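Ribose 5-phosphate isomerase (Trypanosoma cruzi, PDB 3M1P) probably interconverts ribose 5-phosphate and ribulose 5-phosphate, as a type B (RpiB) sugar-phosphate isomerase that assembles from identical subunits. Local coordinates at residues Leu20-Glu26 and Ile120-Ile125; Thr9-Ala13 and Leu67-Ser71. The protein carries 1 engineered substitution. All coordinates share one frame; numbering follows the deposited sequence.

Interaction 1 (Leu20-Glu26 and Ile120-Ile125)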
ATOM      1  N   LEU A  20       7.921  15.962  -9.441  1.00 21.36           N
ATOM      2  CA  LEU A  20       8.416  14.884 -10.299  1.00 20.71           C
ATOM      3  C   LEU A  20       9.751  15.239 -10.939  1.00 20.42           C
ATOM      4  O   LEU A  20      10.673  14.423 -10.935  1.00 19.99           O
ATOM      5  CB  LEU A  20       7.384  14.548 -11.378  1.00 20.76           C
ATOM      6  CG  LEU A  20       5.992  14.219 -10.855  1.00 20.74           C
ATOM      7  CD1 LEU A  20       5.023  14.082 -12.017  1.00 20.87           C
ATOM      8  CD2 LEU A  20       6.000  12.951  -9.968  1.00 21.39           C
ATOM      9  N   ILE A  21       9.844  16.462 -11.471  1.00 19.83           N
ATOM     10  CA  ILE A  21      11.098  16.975 -12.048  1.00 20.30           C
ATOM     11  C   ILE A  21      12.219  16.895 -11.002  1.00 19.74           C
ATOM     12  O   ILE A  21      13.286  16.330 -11.259  1.00 19.36           O
ATOM     13  CB  ILE A  21      10.938  18.434 -12.594  1.00 20.00           C
ATOM     14  CG1 ILE A  21      10.022  18.451 -13.819  1.00 20.54           C
ATOM     15  CG2 ILE A  21      12.309  19.054 -12.923  1.00 21.06           C
ATOM     16  CD1 ILE A  21       9.484  19.837 -14.202  1.00 20.74           C
ATOM     17  N   LEU A  22      11.939  17.426  -9.814  1.00 19.62           N
ATOM     18  CA  LEU A  22      12.869  17.360  -8.694  1.00 19.85           C
ATOM     19  C   LEU A  22      13.254  15.923  -8.301  1.00 19.26           C
ATOM     20  O   LEU A  22      14.434  15.635  -8.109  1.00 19.37           O
ATOM     21  CB  LEU A  22      12.317  18.141  -7.490  1.00 19.87           C
ATOM     22  CG  LEU A  22      13.186  18.164  -6.228  1.00 20.88           C
ATOM     23  CD1 LEU A  22      14.544  18.823  -6.498  1.00 23.02           C
ATOM     24  CD2 LEU A  22      12.478  18.842  -5.036  1.00 21.06           C
ATOM     25  N   TYR A  23      12.276  15.019  -8.194  1.00 18.77           N
ATOM     26  CA  TYR A  23      12.576  13.623  -7.777  1.00 18.54           C
ATOM     27  C   TYR A  23      13.512  12.897  -8.759  1.00 18.32           C
ATOM     28  O   TYR A  23      14.348  12.077  -8.351  1.00 18.23           O
ATOM     29  CB  TYR A  23      11.294  12.795  -7.534  1.00 17.73           C
ATOM     30  CG  TYR A  23      10.321  13.414  -6.538  1.00 18.00           C
ATOM     31  CD1 TYR A  23      10.782  14.242  -5.497  1.00 17.36           C
ATOM     32  CD2 TYR A  23       8.949  13.179  -6.632  1.00 16.64           C
ATOM     33  CE1 TYR A  23       9.907  14.812  -4.590  1.00 18.58           C
ATOM     34  CE2 TYR A  23       8.061  13.744  -5.722  1.00 17.99           C
ATOM     35  CZ  TYR A  23       8.549  14.564  -4.702  1.00 18.40           C
ATOM     36  OH  TYR A  23       7.696  15.134  -3.787  1.00 16.56           O
ATOM     37  N   VAL A  24      13.361  13.204 -10.044  1.00 18.07           N
ATOM     38  CA  VAL A  24      14.233  12.648 -11.080  1.00 18.28           C
ATOM     39  C   VAL A  24      15.676  13.126 -10.871  1.00 18.73           C
ATOM     40  O   VAL A  24      16.614  12.323 -10.879  1.00 18.21           O
ATOM     41  CB  VAL A  24      13.714  13.005 -12.500  1.00 18.29           C
ATOM     42  CG1 VAL A  24      14.734  12.615 -13.566  1.00 17.48           C
ATOM     43  CG2 VAL A  24      12.361  12.321 -12.753  1.00 17.36           C
ATOM     44  N   LYS A  25      15.838  14.430 -10.657  1.00 19.42           N
ATOM     45  CA  LYS A  25      17.151  14.991 -10.330  1.00 20.50           C
ATOM     46  C   LYS A  25      17.730  14.378  -9.058  1.00 20.59           C
ATOM     47  O   LYS A  25      18.931  14.119  -8.987  1.00 20.43           O
ATOM     48  CB  LYS A  25      17.075  16.516 -10.201  1.00 20.64           C
ATOM     49  CG  LYS A  25      16.816  17.222 -11.511  1.00 21.43           C
ATOM     50  CD  LYS A  25      16.630  18.700 -11.300  1.00 23.93           C
ATOM     51  CE  LYS A  25      16.548  19.403 -12.637  1.00 25.88           C
ATOM     52  NZ  LYS A  25      15.818  20.686 -12.491  1.00 28.93           N
ATOM     53  N   GLU A  26      16.874  14.119  -8.068  1.00 21.07           N
ATOM     54  CA  GLU A  26      17.347  13.556  -6.794  1.00 21.87           C
ATOM     55  C   GLU A  26      17.941  12.160  -6.935  1.00 21.69           C
ATOM     56  O   GLU A  26      18.818  11.790  -6.158  1.00 21.32           O
ATOM     57  CB  GLU A  26      16.243  13.540  -5.739  1.00 22.63           C
ATOM     58  CG  GLU A  26      15.803  14.907  -5.268  1.00 24.97           C
ATOM     59  CD  GLU A  26      15.017  14.819  -3.979  1.00 28.54           C
ATOM     60  OE1 GLU A  26      13.831  15.214  -3.958  1.00 28.23           O
ATOM     61  OE2 GLU A  26      15.598  14.336  -2.983  1.00 31.48           O
ATOM     62  N   ILE A 120       5.946   8.559  -3.743  1.00 12.78           N
ATOM     63  CA  ILE A 120       6.168   8.783  -5.171  1.00 12.68           C
ATOM     64  C   ILE A 120       7.634   9.133  -5.389  1.00 13.01           C
ATOM     65  O   ILE A 120       8.283   8.580  -6.277  1.00 13.22           O
ATOM     66  CB  ILE A 120       5.223   9.875  -5.756  1.00 12.61           C
ATOM     67  CG1 ILE A 120       3.794   9.334  -5.849  1.00 12.08           C
ATOM     68  CG2 ILE A 120       5.715  10.330  -7.149  1.00 12.93           C
ATOM     69  CD1 ILE A 120       2.708  10.382  -6.221  1.00 12.17           C
ATOM     70  N   ARG A 121       8.151  10.023  -4.542  1.00 13.15           N
ATOM     71  CA  ARG A 121       9.571  10.354  -4.527  1.00 13.78           C
ATOM     72  C   ARG A 121      10.447   9.092  -4.453  1.00 13.71           C
ATOM     73  O   ARG A 121      11.338   8.898  -5.278  1.00 13.59           O
ATOM     74  CB  ARG A 121       9.890  11.310  -3.369  1.00 13.47           C
ATOM     75  CG  ARG A 121      11.357  11.747  -3.356  1.00 13.92           C
ATOM     76  CD  ARG A 121      11.679  12.685  -2.191  1.00 14.67           C
ATOM     77  NE  ARG A 121      13.120  12.930  -2.123  1.00 19.41           N
ATOM     78  CZ  ARG A 121      13.992  12.131  -1.515  1.00 21.97           C
ATOM     79  NH1 ARG A 121      13.579  11.031  -0.904  1.00 22.87           N
ATOM     80  NH2 ARG A 121      15.290  12.425  -1.527  1.00 25.58           N
ATOM     81  N   GLU A 122      10.160   8.235  -3.471  1.00 13.79           N
ATOM     82  CA  GLU A 122      10.883   7.001  -3.253  1.00 13.47           C
ATOM     83  C   GLU A 122      10.767   6.063  -4.453  1.00 13.35           C
ATOM     84  O   GLU A 122      11.758   5.450  -4.867  1.00 13.39           O
ATOM     85  CB  GLU A 122      10.342   6.314  -1.997  1.00 14.22           C
ATOM     86  CG  GLU A 122      11.123   5.089  -1.546  1.00 14.83           C
ATOM     87  CD  GLU A 122      10.464   4.404  -0.374  1.00 16.22           C
ATOM     88  OE1 GLU A 122       9.330   3.918  -0.531  1.00 19.23           O
ATOM     89  OE2 GLU A 122      11.063   4.376   0.705  1.00 17.26           O
ATOM     90  N   ILE A 123       9.557   5.955  -5.005  1.00 13.25           N
ATOM     91  CA  ILE A 123       9.310   5.151  -6.202  1.00 12.77           C
ATOM     92  C   ILE A 123      10.181   5.629  -7.381  1.00 13.39           C
ATOM     93  O   ILE A 123      10.869   4.824  -8.013  1.00 13.50           O
ATOM     94  CB  ILE A 123       7.815   5.164  -6.576  1.00 12.94           C
ATOM     95  CG1 ILE A 123       7.002   4.353  -5.564  1.00 11.89           C
ATOM     96  CG2 ILE A 123       7.557   4.643  -8.019  1.00 11.74           C
ATOM     97  CD1 ILE A 123       5.506   4.581  -5.701  1.00  8.40           C
ATOM     98  N   ILE A 124      10.159   6.930  -7.666  1.00 13.44           N
ATOM     99  CA  ILE A 124      10.903   7.461  -8.816  1.00 14.28           C
ATOM    100  C   ILE A 124      12.404   7.217  -8.663  1.00 14.56           C
ATOM    101  O   ILE A 124      13.044   6.727  -9.582  1.00 15.33           O
ATOM    102  CB  ILE A 124      10.555   8.957  -9.095  1.00 14.24           C
ATOM    103  CG1 ILE A 124       9.152   9.039  -9.700  1.00 13.83           C
ATOM    104  CG2 ILE A 124      11.592   9.623 -10.045  1.00 14.09           C
ATOM    105  CD1 ILE A 124       8.568  10.430  -9.703  1.00 14.83           C
ATOM    106  N   ILE A 125      12.940   7.504  -7.479  1.00 14.32           N
ATOM    107  CA  ILE A 125      14.360   7.308  -7.206  1.00 14.25           C
ATOM    108  C   ILE A 125      14.772   5.843  -7.304  1.00 13.66           C
ATOM    109  O   ILE A 125      15.756   5.519  -7.965  1.00 13.66           O
ATOM    110  CB  ILE A 125      14.762   7.946  -5.833  1.00 14.85           C
ATOM    111  CG1 ILE A 125      14.708   9.488  -5.938  1.00 15.05           C
ATOM    112  CG2 ILE A 125      16.127   7.386  -5.325  1.00 14.71           C
ATOM    113  CD1 ILE A 125      14.581  10.234  -4.586  1.00 14.18           C
TER
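Y23 of helix 17-26 lays one ring face on R121 of helix 117-129, where two helices on the same side of the Rossmann-like alpha/beta/alpha sandwich meet. The axes of the two short segments come within 8.6 Å and cross at a marked angle; together the segments bury 403 Å². The apolar packing is closest at this ring. R121 CB stands over the ring centre, 3.5 Å from the Y23 centroid and 4° off the ring normal, a CH-pi contact, and R121 CG lies 3.3 Å from Y23 CD1. With chi1 at -177°, R121 holds CG opposite its backbone N, and the chain runs on extended to NE, which carries its aliphatic part across the ring and leaves the guanidinium beyond it, nearly perpendicular to the ring plane. Deeper in, I124 reaches three residues with two branches: CD1 meets L20 CD2 at 3.6 Å and lies at the edge of the Y23 ring, while CG2 packs on V24 CG2 at 3.9 Å. I120 CG2 closes on the same L20 methyl. L20 rests on I7 and T9 of strand 3-9, V24 on V5 and I7, and I120 on V110 of strand 107-111; the helix pair packs on one face of the sheet. The outer side, with E26 and R121, is the solvent side, partly exposed and charged. I125 CD1 lies over the guanidinium face and also touches E26 CB, lending the ion pair an apolar flank. The carboxylate is twisted out of the guanidinium plane. In their salt bridge the 2.4 Å from R121 NH2 to E26 OE2 is doubtfully short. R121 NE donates to E26 OE1 at 3.0 Å with an N-H...O angle of 162°, reaching that oxygen from above the carboxylate plane.

Interaction 2 (Thr9-Ala13 and Leu67-Ser71). Engineered in segment 67-71: A69 (natural residue Cys).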
ATOM      1  N   THR A   9       1.956  13.908 -17.178  1.00 20.43           N
ATOM      2  CA  THR A   9       0.875  13.842 -16.186  1.00 21.83           C
ATOM      3  C   THR A   9      -0.470  14.091 -16.865  1.00 22.90           C
ATOM      4  O   THR A   9      -0.518  14.506 -18.031  1.00 23.01           O
ATOM      5  CB  THR A   9       1.035  14.891 -15.016  1.00 21.52           C
ATOM      6  OG1 THR A   9       0.686  16.201 -15.473  1.00 22.26           O
ATOM      7  CG2 THR A   9       2.434  14.923 -14.458  1.00 20.72           C
ATOM      8  N   ASP A  10      -1.556  13.826 -16.148  1.00 24.11           N
ATOM      9  CA  ASP A  10      -2.845  14.410 -16.510  1.00 25.69           C
ATOM     10  C   ASP A  10      -3.147  15.580 -15.555  1.00 26.21           C
ATOM     11  O   ASP A  10      -2.238  16.057 -14.869  1.00 26.30           O
ATOM     12  CB  ASP A  10      -3.964  13.358 -16.589  1.00 25.77           C
ATOM     13  CG  ASP A  10      -4.296  12.730 -15.249  1.00 28.11           C
ATOM     14  OD1 ASP A  10      -3.546  12.932 -14.262  1.00 28.25           O
ATOM     15  OD2 ASP A  10      -5.339  12.032 -15.191  1.00 31.43           O
ATOM     16  N   HIS A  11      -4.393  16.044 -15.521  1.00 27.06           N
ATOM     17  CA  HIS A  11      -4.748  17.254 -14.767  1.00 28.33           C
ATOM     18  C   HIS A  11      -4.513  17.204 -13.248  1.00 28.68           C
ATOM     19  O   HIS A  11      -3.837  18.087 -12.732  1.00 29.08           O
ATOM     20  CB  HIS A  11      -6.170  17.733 -15.101  1.00 28.82           C
ATOM     21  CG  HIS A  11      -7.149  16.619 -15.315  1.00 31.14           C
ATOM     22  ND1 HIS A  11      -8.289  16.471 -14.553  1.00 33.26           N
ATOM     23  CD2 HIS A  11      -7.140  15.582 -16.187  1.00 32.41           C
ATOM     24  CE1 HIS A  11      -8.944  15.395 -14.952  1.00 34.28           C
ATOM     25  NE2 HIS A  11      -8.268  14.839 -15.944  1.00 34.73           N
ATOM     26  N   PRO A  12      -5.054  16.178 -12.530  1.00 28.94           N
ATOM     27  CA  PRO A  12      -4.858  16.189 -11.078  1.00 29.03           C
ATOM     28  C   PRO A  12      -3.389  16.088 -10.639  1.00 28.97           C
ATOM     29  O   PRO A  12      -3.020  16.658  -9.601  1.00 29.34           O
ATOM     30  CB  PRO A  12      -5.654  14.969 -10.594  1.00 29.32           C
ATOM     31  CG  PRO A  12      -5.798  14.087 -11.774  1.00 29.37           C
ATOM     32  CD  PRO A  12      -5.826  14.991 -12.962  1.00 28.87           C
ATOM     33  N   ALA A  13      -2.570  15.385 -11.424  1.00 28.41           N
ATOM     34  CA  ALA A  13      -1.143  15.215 -11.134  1.00 27.51           C
ATOM     35  C   ALA A  13      -0.290  16.403 -11.589  1.00 27.45           C
ATOM     36  O   ALA A  13       0.902  16.471 -11.280  1.00 26.87           O
ATOM     37  CB  ALA A  13      -0.630  13.936 -11.758  1.00 27.59           C
ATOM     38  N   LEU A  67       5.105   8.574 -15.563  1.00 13.73           N
ATOM     39  CA  LEU A  67       3.724   8.971 -15.786  1.00 13.39           C
ATOM     40  C   LEU A  67       3.009   9.004 -14.458  1.00 14.08           C
ATOM     41  O   LEU A  67       3.002   8.013 -13.725  1.00 14.10           O
ATOM     42  CB  LEU A  67       3.021   8.041 -16.780  1.00 12.36           C
ATOM     43  CG  LEU A  67       3.555   8.094 -18.218  1.00 11.80           C
ATOM     44  CD1 LEU A  67       2.966   6.954 -19.093  1.00  8.08           C
ATOM     45  CD2 LEU A  67       3.312   9.474 -18.862  1.00  9.08           C
ATOM     46  N   ALA A  68       2.463  10.171 -14.132  1.00 14.89           N
ATOM     47  CA  ALA A  68       1.719  10.359 -12.900  1.00 15.66           C
ATOM     48  C   ALA A  68       0.324  10.798 -13.265  1.00 15.98           C
ATOM     49  O   ALA A  68       0.146  11.675 -14.115  1.00 16.55           O
ATOM     50  CB  ALA A  68       2.402  11.405 -12.012  1.00 15.65           C
ATOM     51  N   ALA A  69      -0.670  10.165 -12.655  1.00 15.93           N
ATOM     52  CA  ALA A  69      -2.059  10.522 -12.881  1.00 15.88           C
ATOM     53  C   ALA A  69      -2.848  10.314 -11.593  1.00 15.86           C
ATOM     54  O   ALA A  69      -2.262  10.214 -10.515  1.00 16.61           O
ATOM     55  CB  ALA A  69      -2.649   9.704 -14.047  1.00 15.77           C
ATOM     56  N   GLY A  70      -4.171  10.279 -11.678  1.00 16.01           N
ATOM     57  CA  GLY A  70      -4.999  10.041 -10.494  1.00 15.35           C
ATOM     58  C   GLY A  70      -4.582   8.749  -9.811  1.00 15.54           C
ATOM     59  O   GLY A  70      -4.078   8.763  -8.676  1.00 15.87           O
ATOM     60  N   SER A  71      -4.740   7.648 -10.531  0.50 14.79           N
ATOM     61  CA  SER A  71      -4.446   6.321 -10.021  1.00 14.80           C
ATOM     62  C   SER A  71      -3.170   5.722 -10.650  1.00 14.92           C
ATOM     63  O   SER A  71      -2.492   4.892 -10.034  1.00 15.43           O
ATOM     64  CB  SER A  71      -5.642   5.422 -10.312  1.00 14.81           C
ATOM     65  OG  SER A  71      -5.820   5.359 -11.720  1.00 14.55           O
TER
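D10 turns its carboxylate back over A69, an engineered residue that is Cys in the natural sequence. Its chi1 of 66° sets CG between the backbone N and the carbonyl carbon, and from there OD1 comes within 3.2 Å of A69 CA and 3.4 Å of A69 CB. This oxygen is buried with no polar partner in the model. T9 has a similar first torsion, 76°, placing OG1 where it donates to D10 O at 3.0 Å, within its own segment. CG2 of T9, beside the backbone N, is left on the side of A68 CB. The carbonyl of A68 gathers the rest: T9 CA approaches A68 O at 3.1 Å as a CA-H...O contact, D10 N makes a weak, long hydrogen bond to it, and A13 CB lies 3.4 Å away. A13 CB also packs on A68 CB at 4.0 Å. Farther out, P12 sets CG near G70 N, and its side chain is about 5 Å from a bound phosphate ion, probably from the crystallisation liquor. Two neighbouring parallel strands thus end in adjacent loops at the C-terminal edge of the sheet, consistent with the usual place of the active site in Rossmann-like folds.

Both contacts are largely buried. Interaction 1 packs two helices on a sheet face that includes strand 3-9, at whose end interaction 2 lies, joining the ends of two neighbouring strands. Helices 11-14 and 17-26 follow each other in the chain, and the contacts touch: L20 CD1 lies 3.7 Å from both T9 CG2 and A68 CB, although the contact centres are 15 Å apart. Their chemistry differs accordingly. Residues 20-26 and 120-125 interlock large branched and aromatic side chains and finish in a partly exposed ion pair; residues 9-13 and 67-71 rely on small side chains and a backbone carbonyl.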